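PDB 1UFB: TT1696 protein from Thermus thermophilus, which is of unknown function, though it is an all-helical HEPN-domain protein that may bind nucleic acid. Local coordinates for the interface of chains A and B. Numbering follows the deposited sequence. Chains: chain A/B, TT1696 protein.

The interface of chains A and B. Residues chain A 3, 6-7, 10; chain B 90-93.
A:Trp7, on the first turn of helix 4-24, lays its indole over B:Pro92 in a largely apolar patch of the interface between two copies of the protein. The contact recurs with the chains exchanged, so it would pin the two-fold pair at both ends, although the structure alone does not prove that this dimer is the biological one.

The main evidence for a CH-pi contact is the position of the proline ring under one indole face: B:Pro92 CD stands 3.5 Å from the centroid of the six-membered ring of A:Trp7, almost directly over that ring and so off the middle of the whole indole. B:Pro92 CG meets the five-membered ring at 3.9 Å from its centroid, so both rings of the indole rest on one pyrrolidine. A:Trp7 CG lies anti to its own carbonyl carbon, and chi2 of 79° turns the indole broadside to the proline.

The rim of the indole is used as well. A:Trp7 CH2 touches B:Tyr91 CD2 at 3.6 Å; A:Trp7 CZ3 lies in the plane of the tyrosine ring at its edge, while CH2 is tilted from it. On the neighbouring side of the rim, the carboxylate carbon CG of B:Asp93 lies in the indole plane, 3.7 Å from A:Trp7 CZ2, with the two planes 62° apart. An alanine in place of A:Trp7 would probably leave the proline ring without its aromatic cover and open a gap between helix 4-24 of chain A and B:Tyr91, B:Pro92 and B:Asp93.

At one flank, A:Gln10 adds aliphatic packing, its CB 3.8 Å from B:Pro92 CG; its CG, anti to the backbone N (chi1 -173°), comes up against the carbonyl O of B:Arg90. Opposite, A:Asp6 OD2 lies at the guanidinium edge, 3.4 Å from A:Arg3 NH1, a salt bridge whose hydrogen bond is weak. The carbonyl O of B:Pro92 sits 3.0 Å from A:Arg3 NH1 and 3.1 Å from NH2, but well off the guanidinium plane, so neither N-H is aimed at it and no hydrogen bond forms.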
loop_
_atom_site.group_PDB
_atom_site.type_symbol
_atom_site.label_atom_id
_atom_site.label_comp_id
_atom_site.label_asym_id
_atom_site.label_seq_id
_atom_site.Cartn_x
_atom_site.Cartn_y
_atom_site.Cartn_z
ATOM N N ARG A 3 -9.427 14.012 -15.031
ATOM C CA ARG A 3 -9.328 13.021 -13.976
ATOM C C ARG A 3 -8.940 13.550 -12.618
ATOM O O ARG A 3 -8.897 12.772 -11.674
ATOM C CB ARG A 3 -8.384 11.897 -14.398
ATOM C CG ARG A 3 -8.968 10.999 -15.448
ATOM C CD ARG A 3 -9.646 9.794 -14.784
ATOM N NE ARG A 3 -8.977 8.723 -15.405
ATOM C CZ ARG A 3 -8.926 7.476 -15.024
ATOM N NH1 ARG A 3 -9.561 7.007 -13.929
ATOM N NH2 ARG A 3 -8.129 6.737 -15.773
ATOM N N ASP A 6 -11.265 12.214 -10.109
ATOM C CA ASP A 6 -11.044 10.790 -9.845
ATOM C C ASP A 6 -9.932 10.605 -8.761
ATOM O O ASP A 6 -10.042 9.740 -7.866
ATOM C CB ASP A 6 -10.619 10.080 -11.147
ATOM C CG ASP A 6 -11.760 9.968 -12.155
ATOM O OD1 ASP A 6 -12.941 10.091 -11.761
ATOM O OD2 ASP A 6 -11.497 9.736 -13.330
ATOM N N TRP A 7 -8.865 11.391 -8.872
ATOM C CA TRP A 7 -7.763 11.297 -7.899
ATOM C C TRP A 7 -8.173 11.861 -6.553
ATOM O O TRP A 7 -7.775 11.353 -5.487
ATOM C CB TRP A 7 -6.506 12.010 -8.434
ATOM C CG TRP A 7 -5.826 11.207 -9.510
ATOM C CD1 TRP A 7 -6.193 11.111 -10.821
ATOM C CD2 TRP A 7 -4.702 10.334 -9.342
ATOM N NE1 TRP A 7 -5.370 10.221 -11.489
ATOM C CE2 TRP A 7 -4.441 9.737 -10.604
ATOM C CE3 TRP A 7 -3.895 10.000 -8.256
ATOM C CZ2 TRP A 7 -3.387 8.813 -10.808
ATOM C CZ3 TRP A 7 -2.860 9.086 -8.452
ATOM C CH2 TRP A 7 -2.620 8.509 -9.723
ATOM N N GLN A 10 -10.182 9.199 -5.018
ATOM C CA GLN A 10 -9.282 8.149 -4.490
ATOM C C GLN A 10 -8.645 8.606 -3.184
ATOM O O GLN A 10 -8.509 7.820 -2.247
ATOM C CB GLN A 10 -8.167 7.883 -5.495
ATOM C CG GLN A 10 -7.272 6.675 -5.098
ATOM C CD GLN A 10 -8.070 5.376 -4.961
ATOM O OE1 GLN A 10 -8.923 5.057 -5.810
ATOM N NE2 GLN A 10 -7.774 4.588 -3.900
ATOM N N ARG B 90 -4.923 1.010 -6.274
ATOM C CA ARG B 90 -4.696 2.303 -5.625
ATOM C C ARG B 90 -4.590 3.472 -6.554
ATOM O O ARG B 90 -4.751 4.608 -6.123
ATOM C CB ARG B 90 -3.347 2.254 -4.865
ATOM C CG ARG B 90 -3.330 1.182 -3.730
ATOM C CD ARG B 90 -1.937 1.039 -3.034
ATOM N NE ARG B 90 -0.856 0.525 -3.935
ATOM C CZ ARG B 90 0.319 1.111 -4.167
ATOM N NH1 ARG B 90 0.651 2.303 -3.634
ATOM N NH2 ARG B 90 1.258 0.412 -4.857
ATOM N N TYR B 91 -4.360 3.213 -7.841
ATOM C CA TYR B 91 -4.121 4.352 -8.752
ATOM C C TYR B 91 -5.189 4.421 -9.859
ATOM O O TYR B 91 -5.323 3.481 -10.653
ATOM C CB TYR B 91 -2.697 4.228 -9.351
ATOM C CG TYR B 91 -1.649 4.436 -8.277
ATOM C CD1 TYR B 91 -0.870 3.366 -7.748
ATOM C CD2 TYR B 91 -1.473 5.711 -7.725
ATOM C CE1 TYR B 91 0.064 3.602 -6.714
ATOM C CE2 TYR B 91 -0.569 5.935 -6.676
ATOM C CZ TYR B 91 0.210 4.897 -6.189
ATOM O OH TYR B 91 1.171 5.250 -5.219
ATOM N N PRO B 92 -5.895 5.571 -9.954
ATOM C CA PRO B 92 -6.977 5.743 -10.948
ATOM C C PRO B 92 -6.543 5.613 -12.385
ATOM O O PRO B 92 -7.293 5.110 -13.245
ATOM C CB PRO B 92 -7.538 7.136 -10.642
ATOM C CG PRO B 92 -7.225 7.313 -9.111
ATOM C CD PRO B 92 -5.774 6.729 -9.060
ATOM N N ASP B 93 -5.291 5.996 -12.658
ATOM C CA ASP B 93 -4.870 5.945 -14.055
ATOM C C ASP B 93 -4.692 4.497 -14.492
ATOM O O ASP B 93 -4.382 4.229 -15.625
ATOM C CB ASP B 93 -3.605 6.840 -14.322
ATOM C CG ASP B 93 -2.392 6.429 -13.474
ATOM O OD1 ASP B 93 -2.566 5.765 -12.451
ATOM O OD2 ASP B 93 -1.253 6.748 -13.838
#